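Local structure of hyaluronidase (Thermobaculum terrenum, 5DIY) at residues Leu35-Ala41 against Gly75-Ala81; Val111-Ile116 against Ile156-Ile162; Lys186-Trp192 against Gln215-Trp221; Gly253-Asn257 against Phe272-Leu276. The protein is a bacterial family GH84 glycoside hydrolase that probably removes O-linked N-acetylglucosamine, present here as a variant altered at the predicted proton donor. All coordinates share one frame; numbering follows the deposited sequence.

Contact 1. Residues Leu35-Ala41 against Gly75-Ala81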
# COMPACT_ATOMS: atom_id res chain seq x y z
N LEU C 35 -7.46 -17.08 5.60
CA LEU C 35 -6.08 -16.84 5.17
C LEU C 35 -5.23 -17.82 5.97
O LEU C 35 -5.33 -17.86 7.19
CB LEU C 35 -5.67 -15.40 5.45
CG LEU C 35 -6.43 -14.32 4.68
CD1 LEU C 35 -6.09 -12.93 5.19
CD2 LEU C 35 -6.15 -14.42 3.19
N ASN C 36 -4.39 -18.59 5.28
CA ASN C 36 -3.71 -19.75 5.89
C ASN C 36 -2.18 -19.69 5.90
O ASN C 36 -1.53 -20.72 6.11
CB ASN C 36 -4.17 -21.03 5.18
CG ASN C 36 -3.62 -21.15 3.78
OD1 ASN C 36 -3.11 -20.19 3.21
ND2 ASN C 36 -3.73 -22.34 3.20
N ALA C 37 -1.61 -18.51 5.69
CA ALA C 37 -0.15 -18.39 5.55
C ALA C 37 0.36 -17.02 5.97
O ALA C 37 -0.19 -16.01 5.55
CB ALA C 37 0.23 -18.68 4.10
N TYR C 38 1.41 -17.01 6.78
CA TYR C 38 2.04 -15.78 7.24
C TYR C 38 3.54 -15.87 7.04
O TYR C 38 4.14 -16.87 7.43
CB TYR C 38 1.73 -15.53 8.71
CG TYR C 38 2.54 -14.43 9.35
CD1 TYR C 38 2.20 -13.09 9.15
CD2 TYR C 38 3.64 -14.72 10.16
CE1 TYR C 38 2.94 -12.07 9.74
CE2 TYR C 38 4.39 -13.71 10.74
CZ TYR C 38 4.03 -12.39 10.54
OH TYR C 38 4.76 -11.39 11.13
N ILE C 39 4.13 -14.82 6.48
CA ILE C 39 5.59 -14.70 6.38
C ILE C 39 6.09 -13.57 7.27
O ILE C 39 5.65 -12.42 7.14
CB ILE C 39 6.07 -14.47 4.93
CG1 ILE C 39 5.79 -15.71 4.07
CG2 ILE C 39 7.57 -14.17 4.90
CD1 ILE C 39 5.80 -15.45 2.58
N TYR C 40 7.02 -13.91 8.16
CA TYR C 40 7.71 -12.92 8.98
C TYR C 40 8.88 -12.36 8.19
O TYR C 40 9.85 -13.08 7.93
CB TYR C 40 8.21 -13.55 10.28
CG TYR C 40 8.91 -12.57 11.16
CD1 TYR C 40 8.20 -11.79 12.07
CD2 TYR C 40 10.29 -12.38 11.08
CE1 TYR C 40 8.83 -10.86 12.87
CE2 TYR C 40 10.94 -11.46 11.88
CZ TYR C 40 10.20 -10.70 12.78
OH TYR C 40 10.82 -9.78 13.59
N ALA C 41 8.80 -11.08 7.81
CA ALA C 41 9.89 -10.42 7.08
C ALA C 41 9.93 -8.88 7.20
O ALA C 41 10.16 -8.20 6.20
CB ALA C 41 9.81 -10.81 5.61
N GLY C 75 -4.61 -22.27 12.13
CA GLY C 75 -4.53 -22.89 10.81
C GLY C 75 -3.63 -22.14 9.84
O GLY C 75 -3.82 -22.23 8.63
N ILE C 76 -2.65 -21.42 10.38
CA ILE C 76 -1.73 -20.58 9.61
C ILE C 76 -0.37 -21.27 9.55
O ILE C 76 0.17 -21.65 10.58
CB ILE C 76 -1.51 -19.20 10.28
CG1 ILE C 76 -2.83 -18.56 10.76
CG2 ILE C 76 -0.75 -18.26 9.35
CD1 ILE C 76 -3.85 -18.34 9.69
N ASN C 77 0.18 -21.41 8.35
CA ASN C 77 1.57 -21.84 8.19
C ASN C 77 2.47 -20.63 8.42
O ASN C 77 2.36 -19.63 7.70
CB ASN C 77 1.81 -22.43 6.79
CG ASN C 77 3.18 -23.08 6.64
OD1 ASN C 77 3.77 -23.60 7.60
ND2 ASN C 77 3.70 -23.07 5.42
N PHE C 78 3.33 -20.70 9.44
CA PHE C 78 4.28 -19.63 9.75
C PHE C 78 5.57 -19.86 8.97
O PHE C 78 6.19 -20.92 9.09
CB PHE C 78 4.57 -19.62 11.25
CG PHE C 78 5.44 -18.47 11.71
CD1 PHE C 78 6.83 -18.49 11.51
CD2 PHE C 78 4.89 -17.39 12.41
CE1 PHE C 78 7.62 -17.45 11.95
CE2 PHE C 78 5.69 -16.35 12.85
CZ PHE C 78 7.06 -16.38 12.63
N THR C 79 5.98 -18.86 8.19
CA THR C 79 7.25 -18.87 7.49
C THR C 79 8.16 -17.80 8.08
O THR C 79 7.78 -16.64 8.19
CB THR C 79 7.05 -18.60 5.98
OG1 THR C 79 6.28 -19.66 5.41
CG2 THR C 79 8.38 -18.49 5.23
N PHE C 80 9.37 -18.21 8.45
CA PHE C 80 10.41 -17.28 8.88
C PHE C 80 11.23 -16.93 7.66
O PHE C 80 11.75 -17.83 6.99
CB PHE C 80 11.32 -17.91 9.95
CG PHE C 80 12.49 -17.03 10.31
CD1 PHE C 80 12.32 -15.96 11.18
CD2 PHE C 80 13.74 -17.26 9.76
CE1 PHE C 80 13.39 -15.13 11.49
CE2 PHE C 80 14.81 -16.44 10.07
CZ PHE C 80 14.64 -15.38 10.94
N ALA C 81 11.35 -15.64 7.36
CA ALA C 81 12.20 -15.19 6.26
C ALA C 81 13.46 -14.49 6.76
O ALA C 81 13.48 -13.90 7.84
CB ALA C 81 11.44 -14.29 5.31

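Contact 2. Residues Val111-Ile116 against Ile156-Ile162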
# COMPACT_ATOMS: atom_id res chain seq x y z
N VAL C 111 8.86 -24.83 12.55
CA VAL C 111 8.78 -24.12 11.27
C VAL C 111 9.55 -24.93 10.22
O VAL C 111 10.75 -25.17 10.36
CB VAL C 111 9.36 -22.69 11.37
CG1 VAL C 111 9.41 -22.02 10.00
CG2 VAL C 111 8.54 -21.85 12.34
N HIS C 112 8.84 -25.36 9.18
CA HIS C 112 9.43 -26.06 8.02
C HIS C 112 9.54 -25.18 6.77
O HIS C 112 10.20 -25.58 5.80
CB HIS C 112 8.64 -27.33 7.70
CG HIS C 112 7.22 -27.08 7.28
ND1 HIS C 112 6.86 -26.90 5.96
CD2 HIS C 112 6.08 -26.96 8.00
CE1 HIS C 112 5.55 -26.68 5.89
NE2 HIS C 112 5.06 -26.71 7.12
N SER C 113 8.88 -24.02 6.77
CA SER C 113 8.92 -23.08 5.64
C SER C 113 9.84 -21.90 5.96
O SER C 113 9.66 -21.21 6.97
CB SER C 113 7.52 -22.57 5.30
OG SER C 113 7.57 -21.68 4.19
N ILE C 114 10.82 -21.68 5.09
CA ILE C 114 11.83 -20.66 5.29
C ILE C 114 11.84 -19.76 4.07
O ILE C 114 11.85 -20.23 2.94
CB ILE C 114 13.23 -21.30 5.50
CG1 ILE C 114 13.24 -22.22 6.74
CG2 ILE C 114 14.31 -20.23 5.61
CD1 ILE C 114 13.11 -21.52 8.08
N GLY C 115 11.82 -18.45 4.32
CA GLY C 115 11.95 -17.44 3.27
C GLY C 115 13.39 -16.97 3.15
O GLY C 115 14.01 -16.64 4.16
N ILE C 116 13.93 -16.94 1.94
CA ILE C 116 15.27 -16.38 1.71
C ILE C 116 15.16 -15.34 0.59
O ILE C 116 15.03 -15.70 -0.58
CB ILE C 116 16.34 -17.46 1.40
CG1 ILE C 116 16.31 -18.56 2.47
CG2 ILE C 116 17.73 -16.84 1.33
CD1 ILE C 116 17.33 -19.66 2.28
N ILE C 156 15.50 -31.82 8.50
CA ILE C 156 14.09 -31.95 8.85
C ILE C 156 13.29 -32.65 7.75
O ILE C 156 13.79 -32.86 6.64
CB ILE C 156 13.45 -30.57 9.17
CG1 ILE C 156 13.58 -29.60 7.98
CG2 ILE C 156 14.08 -29.97 10.42
CD1 ILE C 156 12.58 -28.46 8.00
N SER C 157 12.05 -33.01 8.07
CA SER C 157 11.11 -33.60 7.12
C SER C 157 10.41 -32.52 6.28
O SER C 157 9.86 -31.56 6.83
CB SER C 157 10.06 -34.43 7.86
OG SER C 157 10.68 -35.36 8.74
N THR C 158 10.41 -32.69 4.96
CA THR C 158 9.72 -31.81 4.00
C THR C 158 9.96 -30.31 4.22
O THR C 158 9.02 -29.56 4.52
CB THR C 158 8.21 -32.11 3.95
OG1 THR C 158 7.60 -31.82 5.21
CG2 THR C 158 7.98 -33.56 3.60
N PRO C 159 11.22 -29.86 4.07
CA PRO C 159 11.49 -28.43 4.13
C PRO C 159 11.00 -27.75 2.86
O PRO C 159 10.87 -28.40 1.82
CB PRO C 159 13.02 -28.38 4.22
CG PRO C 159 13.47 -29.60 3.50
CD PRO C 159 12.44 -30.65 3.82
N GLN C 160 10.69 -26.47 2.98
CA GLN C 160 10.23 -25.67 1.86
C GLN C 160 10.91 -24.32 1.91
O GLN C 160 10.96 -23.69 2.97
CB GLN C 160 8.72 -25.47 1.92
CG GLN C 160 7.93 -26.69 1.48
CD GLN C 160 6.44 -26.54 1.70
OE1 GLN C 160 6.00 -25.84 2.61
NE2 GLN C 160 5.66 -27.22 0.87
N ILE C 161 11.45 -23.91 0.77
CA ILE C 161 12.04 -22.60 0.63
C ILE C 161 11.21 -21.79 -0.35
O ILE C 161 10.83 -22.28 -1.42
CB ILE C 161 13.52 -22.66 0.17
CG1 ILE C 161 14.38 -23.34 1.23
CG2 ILE C 161 14.06 -21.25 -0.12
CD1 ILE C 161 15.77 -23.73 0.75
N ILE C 162 10.92 -20.55 0.03
CA ILE C 162 10.38 -19.55 -0.88
C ILE C 162 11.46 -18.47 -0.98
O ILE C 162 12.00 -18.03 0.03
CB ILE C 162 8.99 -19.02 -0.45
CG1 ILE C 162 8.45 -18.03 -1.49
CG2 ILE C 162 9.01 -18.37 0.93
CD1 ILE C 162 6.95 -17.83 -1.42

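Contact 3. Residues Lys186-Trp192 against Gln215-Trp221. With NAG (2-acetamido-2-deoxy-beta-D-glucopyranose), chain E.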
# COMPACT_ATOMS: atom_id res chain seq x y z
N LYS C 186 12.89 -27.21 -8.68
CA LYS C 186 11.52 -26.80 -9.07
C LYS C 186 10.60 -26.52 -7.88
O LYS C 186 9.70 -25.70 -7.99
CB LYS C 186 10.84 -27.84 -9.97
CG LYS C 186 11.55 -28.17 -11.28
CD LYS C 186 11.65 -26.99 -12.23
CE LYS C 186 12.33 -27.40 -13.53
NZ LYS C 186 13.26 -26.34 -14.04
N ASN C 187 10.83 -27.22 -6.77
CA ASN C 187 9.99 -27.08 -5.59
C ASN C 187 10.36 -25.90 -4.67
O ASN C 187 9.69 -25.68 -3.65
CB ASN C 187 9.97 -28.40 -4.82
CG ASN C 187 9.38 -29.55 -5.64
OD1 ASN C 187 8.50 -29.35 -6.48
ND2 ASN C 187 9.86 -30.76 -5.39
N ILE C 188 11.41 -25.15 -5.01
CA ILE C 188 11.68 -23.86 -4.39
C ILE C 188 10.72 -22.85 -5.01
O ILE C 188 10.68 -22.69 -6.23
CB ILE C 188 13.15 -23.41 -4.57
CG1 ILE C 188 14.07 -24.39 -3.82
CG2 ILE C 188 13.34 -21.97 -4.08
CD1 ILE C 188 15.55 -24.04 -3.81
N ASP C 189 9.92 -22.20 -4.16
CA ASP C 189 8.94 -21.21 -4.62
C ASP C 189 9.64 -19.89 -4.93
O ASP C 189 10.66 -19.58 -4.33
CB ASP C 189 7.83 -21.02 -3.58
CG ASP C 189 6.82 -22.16 -3.59
OD1 ASP C 189 6.24 -22.43 -4.65
OD2 ASP C 189 6.60 -22.78 -2.53
N VAL C 190 9.09 -19.13 -5.88
CA VAL C 190 9.71 -17.88 -6.32
C VAL C 190 8.68 -16.74 -6.33
O VAL C 190 7.64 -16.84 -6.98
CB VAL C 190 10.34 -18.01 -7.73
CG1 VAL C 190 10.90 -16.68 -8.21
CG2 VAL C 190 11.43 -19.08 -7.70
N PHE C 191 9.00 -15.67 -5.61
CA PHE C 191 8.13 -14.50 -5.50
C PHE C 191 8.19 -13.62 -6.74
O PHE C 191 9.17 -13.63 -7.50
CB PHE C 191 8.48 -13.65 -4.27
CG PHE C 191 7.72 -14.00 -3.02
CD1 PHE C 191 6.33 -14.06 -3.03
CD2 PHE C 191 8.38 -14.18 -1.81
CE1 PHE C 191 5.62 -14.35 -1.88
CE2 PHE C 191 7.68 -14.47 -0.65
CZ PHE C 191 6.29 -14.55 -0.69
N TRP C 192 7.14 -12.83 -6.91
CA TRP C 192 7.02 -11.89 -8.02
C TRP C 192 5.93 -10.88 -7.66
O TRP C 192 4.88 -11.27 -7.13
CB TRP C 192 6.66 -12.67 -9.28
CG TRP C 192 6.58 -11.84 -10.49
CD1 TRP C 192 5.45 -11.38 -11.08
CD2 TRP C 192 7.67 -11.37 -11.28
NE1 TRP C 192 5.76 -10.64 -12.19
CE2 TRP C 192 7.12 -10.61 -12.33
CE3 TRP C 192 9.06 -11.50 -11.19
CZ2 TRP C 192 7.92 -10.00 -13.30
CZ3 TRP C 192 9.85 -10.89 -12.15
CH2 TRP C 192 9.28 -10.15 -13.19
N GLN C 215 9.92 -21.64 -15.05
CA GLN C 215 9.61 -23.07 -15.21
C GLN C 215 8.80 -23.62 -14.03
O GLN C 215 8.92 -24.78 -13.67
CB GLN C 215 10.89 -23.89 -15.46
CG GLN C 215 11.65 -23.45 -16.71
CD GLN C 215 12.90 -24.26 -16.96
OE1 GLN C 215 12.97 -25.44 -16.64
NE2 GLN C 215 13.91 -23.62 -17.55
N ARG C 216 7.98 -22.75 -13.44
CA ARG C 216 7.09 -23.11 -12.33
C ARG C 216 6.06 -21.98 -12.15
O ARG C 216 6.33 -20.84 -12.55
CB ARG C 216 7.89 -23.29 -11.03
CG ARG C 216 8.37 -21.98 -10.40
CD ARG C 216 9.63 -22.17 -9.58
NE ARG C 216 10.76 -22.51 -10.45
CZ ARG C 216 11.93 -23.00 -10.03
NH1 ARG C 216 12.18 -23.20 -8.73
NH2 ARG C 216 12.86 -23.29 -10.94
N PRO C 217 4.90 -22.29 -11.55
CA PRO C 217 4.00 -21.21 -11.15
C PRO C 217 4.65 -20.32 -10.09
O PRO C 217 5.25 -20.83 -9.15
CB PRO C 217 2.79 -21.95 -10.55
CG PRO C 217 2.86 -23.32 -11.13
CD PRO C 217 4.32 -23.62 -11.28
N ALA C 218 4.57 -19.00 -10.28
CA ALA C 218 5.12 -18.05 -9.31
C ALA C 218 4.19 -17.90 -8.12
O ALA C 218 3.02 -18.27 -8.19
CB ALA C 218 5.33 -16.69 -9.97
N THR C 219 4.73 -17.40 -7.01
CA THR C 219 3.95 -16.98 -5.86
C THR C 219 3.93 -15.46 -5.92
O THR C 219 4.96 -14.85 -6.14
CB THR C 219 4.58 -17.45 -4.54
OG1 THR C 219 4.84 -18.85 -4.60
CG2 THR C 219 3.64 -17.17 -3.35
N LEU C 220 2.76 -14.85 -5.75
CA LEU C 220 2.66 -13.40 -5.82
C LEU C 220 2.95 -12.76 -4.47
O LEU C 220 2.31 -13.10 -3.47
CB LEU C 220 1.29 -12.95 -6.33
CG LEU C 220 1.08 -12.95 -7.84
CD1 LEU C 220 -0.41 -12.81 -8.13
CD2 LEU C 220 1.87 -11.83 -8.53
N TRP C 221 3.93 -11.87 -4.46
CA TRP C 221 4.15 -10.92 -3.38
C TRP C 221 3.39 -9.69 -3.86
O TRP C 221 3.91 -8.92 -4.66
CB TRP C 221 5.65 -10.62 -3.23
CG TRP C 221 6.06 -9.65 -2.15
CD1 TRP C 221 5.41 -8.51 -1.74
CD2 TRP C 221 7.25 -9.73 -1.35
NE1 TRP C 221 6.11 -7.90 -0.74
CE2 TRP C 221 7.24 -8.62 -0.48
CE3 TRP C 221 8.31 -10.64 -1.28
CZ2 TRP C 221 8.25 -8.38 0.45
CZ3 TRP C 221 9.32 -10.40 -0.36
CH2 TRP C 221 9.28 -9.29 0.50
C1 NAG E . 9.84 -3.25 -2.24
C2 NAG E . 10.09 -4.29 -1.13
C3 NAG E . 9.03 -4.29 -0.02
C4 NAG E . 8.36 -2.93 0.08
C5 NAG E . 7.64 -2.65 -1.23
C6 NAG E . 6.93 -1.29 -1.25
C7 NAG E . 9.37 -6.28 -2.41
C8 NAG E . 9.80 -7.65 -2.86
N2 NAG E . 10.28 -5.62 -1.68
O3 NAG E . 9.66 -4.63 1.22
O4 NAG E . 7.39 -2.93 1.13
O5 NAG E . 8.49 -2.79 -2.38
O6 NAG E . 7.82 -0.22 -0.91
O7 NAG E . 8.28 -5.81 -2.71
O HOH W 1 6.35 -20.36 -6.66

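Contact 4. Residues Gly253-Asn257 against Phe272-Leu276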
# COMPACT_ATOMS: atom_id res chain seq x y z
N GLY C 253 0.07 -19.16 -5.17
CA GLY C 253 -0.53 -18.42 -4.06
C GLY C 253 -0.20 -16.95 -4.10
O GLY C 253 0.60 -16.50 -4.93
N ILE C 254 -0.83 -16.19 -3.20
CA ILE C 254 -0.62 -14.75 -3.11
C ILE C 254 -0.44 -14.37 -1.66
O ILE C 254 -1.26 -14.72 -0.82
CB ILE C 254 -1.80 -13.93 -3.71
CG1 ILE C 254 -2.19 -14.46 -5.09
CG2 ILE C 254 -1.43 -12.44 -3.76
CD1 ILE C 254 -3.29 -13.69 -5.81
N TYR C 255 0.65 -13.66 -1.37
CA TYR C 255 0.85 -12.99 -0.08
C TYR C 255 0.69 -11.47 -0.26
O TYR C 255 1.37 -10.87 -1.09
CB TYR C 255 2.24 -13.30 0.48
CG TYR C 255 2.44 -14.72 0.93
CD1 TYR C 255 2.69 -15.74 0.01
CD2 TYR C 255 2.42 -15.05 2.29
CE1 TYR C 255 2.89 -17.05 0.42
CE2 TYR C 255 2.62 -16.36 2.71
CZ TYR C 255 2.86 -17.35 1.78
OH TYR C 255 3.06 -18.65 2.19
N ALA C 256 -0.19 -10.87 0.54
CA ALA C 256 -0.40 -9.42 0.52
C ALA C 256 0.55 -8.76 1.51
O ALA C 256 0.58 -9.14 2.68
CB ALA C 256 -1.84 -9.08 0.87
N ASN C 257 1.33 -7.79 1.04
CA ASN C 257 2.12 -6.94 1.93
C ASN C 257 1.23 -5.78 2.44
O ASN C 257 0.85 -4.90 1.66
CB ASN C 257 3.37 -6.39 1.22
CG ASN C 257 4.43 -5.87 2.19
OD1 ASN C 257 4.33 -6.05 3.40
ND2 ASN C 257 5.44 -5.22 1.65
N PHE C 272 -9.39 -8.73 -0.10
CA PHE C 272 -8.36 -9.63 -0.61
C PHE C 272 -8.71 -11.09 -0.33
O PHE C 272 -8.68 -11.92 -1.24
CB PHE C 272 -7.01 -9.21 -0.01
CG PHE C 272 -5.89 -10.20 -0.19
CD1 PHE C 272 -5.33 -10.42 -1.44
CD2 PHE C 272 -5.34 -10.85 0.91
CE1 PHE C 272 -4.27 -11.32 -1.61
CE2 PHE C 272 -4.28 -11.75 0.76
CZ PHE C 272 -3.74 -11.98 -0.51
N ALA C 273 -9.09 -11.39 0.91
CA ALA C 273 -9.49 -12.75 1.32
C ALA C 273 -10.73 -13.27 0.59
O ALA C 273 -10.80 -14.45 0.24
CB ALA C 273 -9.71 -12.81 2.83
N GLN C 274 -11.72 -12.40 0.38
CA GLN C 274 -12.90 -12.78 -0.40
C GLN C 274 -12.56 -13.07 -1.86
O GLN C 274 -13.09 -14.02 -2.43
CB GLN C 274 -14.00 -11.71 -0.31
CG GLN C 274 -14.66 -11.64 1.07
CD GLN C 274 -16.09 -11.16 1.01
OE1 GLN C 274 -17.00 -11.80 1.55
NE2 GLN C 274 -16.31 -10.02 0.37
N TYR C 275 -11.66 -12.27 -2.45
CA TYR C 275 -11.18 -12.53 -3.82
C TYR C 275 -10.53 -13.91 -3.89
O TYR C 275 -10.83 -14.68 -4.79
CB TYR C 275 -10.18 -11.46 -4.31
CG TYR C 275 -9.39 -11.90 -5.53
CD1 TYR C 275 -9.93 -11.79 -6.82
CD2 TYR C 275 -8.12 -12.46 -5.39
CE1 TYR C 275 -9.22 -12.22 -7.93
CE2 TYR C 275 -7.39 -12.88 -6.50
CZ TYR C 275 -7.94 -12.76 -7.77
OH TYR C 275 -7.22 -13.17 -8.86
N LEU C 276 -9.63 -14.21 -2.95
CA LEU C 276 -8.94 -15.51 -2.94
C LEU C 276 -9.93 -16.67 -2.79
O LEU C 276 -9.76 -17.71 -3.42
CB LEU C 276 -7.90 -15.59 -1.82
CG LEU C 276 -6.72 -14.61 -1.86
CD1 LEU C 276 -5.96 -14.69 -0.54
CD2 LEU C 276 -5.80 -14.85 -3.05

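Contact 1. Residues Leu35-Ala41 against Gly75-Ala81
Tyr-38 and Phe-78 form the closely packed part of this contact. Their side chains run alongside each other, and CE2 of Phe-78 meets the edge of the tyrosine ring 3.6 Å from Tyr-38 CE2, the planes inclined at 51°. Because Phe-78 holds CG trans to its own nitrogen (chi1 -175°), its ring tilts toward the partner strand and CZ also reaches Tyr-40 CB at 3.9 Å. Farther along, Tyr-40 CD2 lies 4.1 Å from Phe-80 CD1. Helix 58-73 covers Phe-78, while the two tyrosine hydroxyls bond to Glu-11 and Asp-45. Strands 37-40 and 77-82 are parallel neighbours in a TIM barrel, joined by a beta-alpha-beta crossover through that helix. On the barrel's inner face, Ile-39 CG1 packs 3.7 Å from Thr-79 CB, and Thr-79 OG1 is satisfied by Ser-113. Ile-76 CG2 still packs against Tyr-38 CB, but the margin at Asn-36 and Gly-75 is looser and nearer solvent. There exposed Gly-75 closes helix 58-73 in a Schellman motif, its O touching Asn-36 CB at 3.7 Å. The Asn-36 amide turns away to Arg-5 and Arg-7, whereas its backbone O receives Asn-77 N at 2.9 Å from well above the carbonyl plane.

Contact 2. Residues Val111-Ile116 against Ile156-Ile162
His-112 meets Ile-156 and Gln-160 at the start of the pairing. Its CA sits 4.0 Å from the Ile-156 CD1 methyl. The imidazole, placed by a chi1 of 63° that sets CG between the backbone nitrogen and carbonyl carbon, runs beside the Gln-160 side chain and points the same way. Gln-160 OE1 lies in the ring plane at its edge, 3.4 Å from His-112 CE1, with the amide turned 45° to the ring. His-112 ND1, also near OE1, is buried here without a hydrogen-bonding partner. The backbone O of the same residue takes Gln-160 N at 3.0 Å. Ser-113 pairs with Gln-160, but its hydroxyl serves Thr-79 on the preceding strand. Strand 113-117, whose Gly-115 bonds through its backbone to Phe-80, is held on both flanks, as each strand of a closed TIM barrel is, with 160-164 as its next parallel neighbour. Ile-114 grips that neighbour through both backbone groups: its N bonds to Gln-160 O at 2.9 Å and its O accepts Ile-162 N at 3.1 Å. Outward, its side chain reaches Ile-103 of helix 93-108. At Gly-115, which brings no side chain to the inner face, Ile-162 CG2 comes within 3.9 Å of the glycine CA. Ile-116 N then donates to Ile-162 O at 2.9 Å, while Ile-116 CD1 only loosely approaches Ile-161 CG2, 4.4 Å away, beneath helix 137-153.

Contact 3. Residues Lys186-Trp192 against Gln215-Trp221
Strands 189-192 and 218-222 run parallel, their paired portions at 40° to each other, with Thr-219 N bonded to Val-190 O at 3.0 Å and Trp-221 N to Trp-192 O, while the bond from Trp-192 N to Thr-219 O is weak. They are the sixth and seventh strands of the TIM barrel, connected through helix 204-214 in a beta-alpha-beta unit. Before the strands, Arg-216 reaches across the gap. A bend at chi3 (67°) turns its guanidinium edge to segment 186-192, where NH1 bonds to Ile-188 O at 3.0 Å, on a lone pair and in the plane of both groups. Further bonds to Leu-214 O and Leu-184 O fix the group's rotation, and Lys-186 CA lies over one of its faces. Lys-186 NZ bonds to Gln-215 OE1 at 2.8 Å, approaching from above the amide plane. Where the two segments splay, one water joins them with four bonds, donating to Asp-189 OD1 and Pro-217 O and accepting from Val-190 N and Thr-219 OG1. Toward the C-terminal end of the barrel the contact becomes aromatic. Thr-219 CG2 packs 3.7 Å from Phe-191 CE1, and the edge of Trp-221 meets the face of the Phe-191 ring in a T-shaped pair, planes at 69°, with Trp-221 CE3 3.6 Å from Phe-191 CD2. The indole also lines the sugar site, where the acetamido methyl C8 of the bound N-acetylglucosamine rests over the centre of its face, 3.6 Å from Trp-221 CD2.

Contact 4. Residues Gly253-Asn257 against Phe272-Leu276
Ala-256 and Phe-272 make a CH-pi contact: the alanine methyl CB stands over the phenyl face, 3.8 Å from the ring centroid and 18° off the normal. Phe-272 presents that face because its chi1 of 167° swings the ring off helix 262-277 toward the strand. Leu-276 CD1, one helical turn on, lies over the opposite face, so the ring is clasped between methyls. At its edge the ring meets a polar atom, Ile-254 O, in its plane and 3.7 Å from Phe-272 CZ. The remaining contacts are aliphatic and come from Ile-254, whose two branches divide the work. CG2 packs 3.7 Å from Phe-272 CE1, while CD1 reaches the other way to Leu-276 CD2 at 3.9 Å and, more distantly, to the edge of the Tyr-275 ring. Beyond this apolar patch, Tyr-240 meets Phe-272 edge to face, and the Tyr-275 hydroxyl bonds to Asp-244 O. Strand 251-256 is the last of the TIM barrel, and the helix packs on its outer side, their local axes antiparallel and 10.8 Å apart. Tyr-255 faces the barrel interior instead, and Asn-257, just past the strand, touches the bound N-acetylglucosamine. With backbone bonds of the strand directed to its neighbours in the sheet, as from Ile-254 to Gly-8, this part of the helix is held by dispersion and shape fit, without polar bonds between the two segments.

From the N terminus the contacts follow in series, none nesting or crossing. Contact 1 closes the loop through helix 58-73, contact 2 a longer one holding helices 128-133 and 137-153, contact 3 the one through helix 204-214, and contact 4 the shortest, most of it helix 262-277 itself, which folds back along the strand. The first three pair adjacent barrel strands; contact 4 sets a helix on the outside of the last strand. Neighbours share the sheet: Phe-80 O meets Gly-115 N between contacts 1 and 2, Ile-161 O meets Asp-189 N between 2 and 3, and Leu-220 meets Tyr-255 between 3 and 4. Inside the barrel, Ile-39 touches both Phe-191 and Tyr-255.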